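Local structure of heat shock protease HtrA (Thermotoga maritima, 1L1J) at residues E36-K40 and K41-E45; I69-Y73 and H74-G78. The protein probably acts as an ATP-independent serine endopeptidase of the heat-shock response, this chain being its trypsin-like protease domain. All coordinates share one frame; numbering follows the deposited sequence.

Interaction 1 (E36-K40 and K41-E45); sequences EQFFK and KWFGE
Phe38 and Trp42, one turn apart near the C-terminal end of helix 33-42, meet through their CD1 atoms, 3.7 Å from each other. The phenyl group reaches Trp42 because CG of Phe38 stands anti to its backbone N (chi1 179°), which carries the ring forward along the helix. Trp42 takes a different rotamer, with CG beside its own N and anti to the carbonyl carbon. The two side chains run nearly at right angles, while the Phe38 ring and the pyrrole part of the indole meet obliquely, inclined by 40°. Farther round its rim, Phe38 touches Phe43, with CE2 of Phe38 and CE1 of Phe43 3.9 Å apart. Phe43 also approaches Phe39 obliquely, their ring centroids 5.9 Å apart, so one ring is shared by two neighbours from the preceding turn. Helical bonds fix this spacing: Lys41 N donates to Gln37 O, Trp42 N to Phe38 O, and Phe43 N to Phe39 O at 2.8 Å. That last bond is the straightest of the three (161° at the hydrogen) and comes where Phe43 departs from helical backbone angles. Phe38 O also lies near the indole plane, at its edge, 3.3 Å from Trp42 CD1. The Lys40 chain, bent twice along its length, carries NZ to a salt bridge with Glu51 OE1 of helix 50-53. The contact lies at the surface, with Phe39 buried against Leu46; Phe43 packs on Leu141, and Phe38 on Asn179 and Pro180, in the loop that leads to the predicted catalytic Ser183.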
# COMPACT_ATOMS: atom_id res chain seq x y z
N GLU A 36 5.12 -14.22 0.96
CA GLU A 36 4.57 -15.30 0.16
C GLU A 36 3.78 -16.25 1.04
O GLU A 36 2.80 -16.84 0.60
CB GLU A 36 5.70 -16.04 -0.56
CG GLU A 36 5.42 -17.49 -0.90
CD GLU A 36 6.01 -18.46 0.13
OE1 GLU A 36 7.23 -18.35 0.42
OE2 GLU A 36 5.26 -19.33 0.64
N GLN A 37 4.19 -16.37 2.30
CA GLN A 37 3.50 -17.27 3.21
C GLN A 37 2.17 -16.70 3.65
O GLN A 37 1.23 -17.45 3.94
CB GLN A 37 4.37 -17.57 4.43
CG GLN A 37 4.24 -19.01 4.93
CD GLN A 37 4.68 -19.20 6.38
OE1 GLN A 37 5.79 -18.81 6.78
NE2 GLN A 37 3.80 -19.81 7.18
N PHE A 38 2.07 -15.37 3.71
CA PHE A 38 0.82 -14.73 4.12
C PHE A 38 -0.27 -15.00 3.09
O PHE A 38 -1.36 -15.46 3.44
CB PHE A 38 1.00 -13.22 4.29
CG PHE A 38 -0.26 -12.51 4.69
CD1 PHE A 38 -0.72 -12.56 6.00
CD2 PHE A 38 -1.02 -11.81 3.75
CE1 PHE A 38 -1.90 -11.93 6.37
CE2 PHE A 38 -2.21 -11.17 4.12
CZ PHE A 38 -2.65 -11.23 5.42
N PHE A 39 0.03 -14.71 1.83
CA PHE A 39 -0.94 -14.94 0.77
C PHE A 39 -1.24 -16.44 0.65
O PHE A 39 -2.39 -16.87 0.63
CB PHE A 39 -0.42 -14.41 -0.57
CG PHE A 39 -0.30 -12.92 -0.63
CD1 PHE A 39 0.94 -12.30 -0.55
CD2 PHE A 39 -1.43 -12.13 -0.80
CE1 PHE A 39 1.06 -10.92 -0.64
CE2 PHE A 39 -1.33 -10.74 -0.89
CZ PHE A 39 -0.08 -10.14 -0.81
N LYS A 40 -0.17 -17.23 0.57
CA LYS A 40 -0.28 -18.68 0.44
C LYS A 40 -1.21 -19.30 1.48
O LYS A 40 -2.02 -20.16 1.17
CB LYS A 40 1.11 -19.32 0.55
CG LYS A 40 1.15 -20.82 0.31
CD LYS A 40 0.79 -21.18 -1.13
CE LYS A 40 0.79 -22.69 -1.36
NZ LYS A 40 2.07 -23.32 -0.97
N LYS A 41 -1.07 -18.84 2.73
CA LYS A 41 -1.86 -19.36 3.83
C LYS A 41 -3.23 -18.75 4.05
O LYS A 41 -4.10 -19.39 4.64
CB LYS A 41 -1.04 -19.23 5.11
CG LYS A 41 -1.83 -18.85 6.37
CD LYS A 41 -2.44 -20.06 7.11
CE LYS A 41 -2.79 -19.66 8.55
NZ LYS A 41 -3.31 -20.76 9.39
N TRP A 42 -3.44 -17.52 3.58
CA TRP A 42 -4.72 -16.85 3.82
C TRP A 42 -5.61 -16.55 2.62
O TRP A 42 -6.80 -16.28 2.79
CB TRP A 42 -4.49 -15.55 4.60
CG TRP A 42 -4.01 -15.77 6.00
CD1 TRP A 42 -2.72 -15.66 6.46
CD2 TRP A 42 -4.80 -16.20 7.11
NE1 TRP A 42 -2.67 -16.00 7.79
CE2 TRP A 42 -3.93 -16.33 8.22
CE3 TRP A 42 -6.16 -16.49 7.28
CZ2 TRP A 42 -4.38 -16.75 9.48
CZ3 TRP A 42 -6.61 -16.90 8.53
CH2 TRP A 42 -5.72 -17.02 9.61
N PHE A 43 -5.06 -16.57 1.42
CA PHE A 43 -5.87 -16.26 0.26
C PHE A 43 -6.13 -17.42 -0.65
O PHE A 43 -5.50 -17.56 -1.70
CB PHE A 43 -5.23 -15.11 -0.53
CG PHE A 43 -5.53 -13.76 0.05
CD1 PHE A 43 -4.92 -13.36 1.24
CD2 PHE A 43 -6.47 -12.93 -0.54
CE1 PHE A 43 -5.25 -12.15 1.82
CE2 PHE A 43 -6.81 -11.72 0.04
CZ PHE A 43 -6.19 -11.33 1.23
N GLY A 44 -7.10 -18.24 -0.24
CA GLY A 44 -7.47 -19.40 -1.03
C GLY A 44 -7.91 -19.03 -2.42
O GLY A 44 -8.24 -19.91 -3.22
N GLU A 45 -7.92 -17.73 -2.72
CA GLU A 45 -8.32 -17.26 -4.04
C GLU A 45 -7.11 -17.21 -4.96
O GLU A 45 -7.20 -16.75 -6.10
CB GLU A 45 -8.94 -15.86 -3.97
CG GLU A 45 -10.11 -15.70 -3.03
CD GLU A 45 -9.69 -15.34 -1.61
OE1 GLU A 45 -10.49 -14.68 -0.93
OE2 GLU A 45 -8.58 -15.72 -1.19

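Interaction 2 (I69-Y73 and H74-G78); sequences ILTNY and HVVGG
Strand 68-72 turns directly into the short helix 73-76, where Asn72 O accepts a hydrogen bond from Val75 N at 2.9 Å and a weak one from Val76 N. In this trypsin-like fold the turn carries His74, the predicted charge-relay histidine, with Asp104 and Ser183 as its probable triad partners. CB of Asn72 sits over one face of the imidazole, 3.7 Å from the His74 ring centroid and 19° off the normal, a CH-pi contact. His74 turns its ring back toward Asn72 by placing CG between its backbone N and carbonyl carbon (chi1 68°). Its ND1 is hydrogen-bonded to Asp104 OD1, while Asn72 ties the same neighbourhood together through hydrogen bonds from ND2 to Asp104 O and between OD1 and Ser183 OG. Deeper in, Thr71 CG2 meets Val76 CG2 at 4.0 Å, and Thr71 OG1, hydrogen-bonded to Ser59 O, faces Val75 CB. These three side chains also pack on Ile20 of strand 17-23. Helical geometry breaks at Gly77, whose phi is positive. There the chain passes across one face of the Tyr73 ring, and Gly77 CA lies 3.6 Å from the Tyr73 ring centroid, 15° off its normal.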
# COMPACT_ATOMS: atom_id res chain seq x y z
N ILE A 69 1.02 6.14 -9.43
CA ILE A 69 0.69 5.28 -8.31
C ILE A 69 1.78 5.14 -7.25
O ILE A 69 2.97 5.11 -7.56
CB ILE A 69 0.33 3.88 -8.84
CG1 ILE A 69 -0.97 3.95 -9.64
CG2 ILE A 69 0.25 2.87 -7.71
CD1 ILE A 69 -1.31 2.67 -10.39
N LEU A 70 1.36 5.05 -6.00
CA LEU A 70 2.29 4.87 -4.89
C LEU A 70 2.07 3.49 -4.32
O LEU A 70 1.00 2.90 -4.48
CB LEU A 70 2.04 5.92 -3.80
CG LEU A 70 2.68 7.28 -4.04
CD1 LEU A 70 1.99 8.37 -3.21
CD2 LEU A 70 4.15 7.16 -3.70
N THR A 71 3.09 2.97 -3.65
CA THR A 71 3.01 1.66 -3.03
C THR A 71 4.27 1.42 -2.23
O THR A 71 5.06 2.35 -2.01
CB THR A 71 2.89 0.53 -4.07
OG1 THR A 71 2.71 -0.72 -3.39
CG2 THR A 71 4.15 0.46 -4.93
N ASN A 72 4.46 0.19 -1.77
CA ASN A 72 5.64 -0.13 -1.00
C ASN A 72 6.75 -0.61 -1.93
O ASN A 72 6.50 -1.39 -2.86
CB ASN A 72 5.30 -1.20 0.04
CG ASN A 72 5.02 -0.60 1.40
OD1 ASN A 72 4.40 -1.22 2.26
ND2 ASN A 72 5.50 0.63 1.62
N TYR A 73 7.97 -0.13 -1.69
CA TYR A 73 9.09 -0.52 -2.53
C TYR A 73 9.30 -2.02 -2.49
O TYR A 73 9.58 -2.62 -3.52
CB TYR A 73 10.38 0.16 -2.08
CG TYR A 73 11.55 -0.18 -2.99
CD1 TYR A 73 11.59 0.30 -4.30
CD2 TYR A 73 12.58 -1.02 -2.56
CE1 TYR A 73 12.64 -0.03 -5.15
CE2 TYR A 73 13.64 -1.36 -3.41
CZ TYR A 73 13.65 -0.86 -4.70
OH TYR A 73 14.68 -1.17 -5.56
N HIS A 74 9.17 -2.63 -1.32
CA HIS A 74 9.37 -4.07 -1.21
C HIS A 74 8.38 -4.79 -2.12
O HIS A 74 8.64 -5.88 -2.60
CB HIS A 74 9.22 -4.55 0.24
CG HIS A 74 7.82 -4.45 0.79
ND1 HIS A 74 7.51 -3.69 1.90
CD2 HIS A 74 6.66 -5.04 0.40
CE1 HIS A 74 6.23 -3.82 2.17
NE2 HIS A 74 5.69 -4.63 1.28
N VAL A 75 7.23 -4.16 -2.36
CA VAL A 75 6.24 -4.78 -3.22
C VAL A 75 6.82 -4.81 -4.63
O VAL A 75 7.32 -5.84 -5.06
CB VAL A 75 4.89 -4.00 -3.17
CG1 VAL A 75 3.92 -4.53 -4.22
CG2 VAL A 75 4.27 -4.15 -1.78
N VAL A 76 6.78 -3.67 -5.32
CA VAL A 76 7.31 -3.55 -6.68
C VAL A 76 8.82 -3.71 -6.73
O VAL A 76 9.35 -4.46 -7.54
CB VAL A 76 6.92 -2.19 -7.31
CG1 VAL A 76 7.72 -1.96 -8.58
CG2 VAL A 76 5.43 -2.17 -7.62
N GLY A 77 9.53 -2.99 -5.87
CA GLY A 77 10.98 -3.07 -5.84
C GLY A 77 11.60 -2.97 -7.22
O GLY A 77 11.00 -2.41 -8.14
N GLY A 78 12.81 -3.49 -7.37
CA GLY A 78 13.45 -3.45 -8.67
C GLY A 78 12.71 -4.41 -9.58
O GLY A 78 13.08 -5.59 -9.67

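How the interactions relate
Interaction 1 comes first along the chain and closes before interaction 2 opens; helix 50-53 and strand 54-64 lie between them in sequence. Their centres are about 19 Å apart and their nearest atoms about 7 Å, so they do not touch. Interaction 2 is buried, about 8 Å from the chain centre, at the end of a strand in the antiparallel sheet, whereas the 36-45 segment lies on the surface, about 17 Å out. Helix 33-42 nevertheless links them: its Phe35 packs edge-to-face with His74, and the Phe38 side chain comes within about 4 Å of Gly181. The surface helix thus borders the predicted catalytic site that residues 69-78 help build.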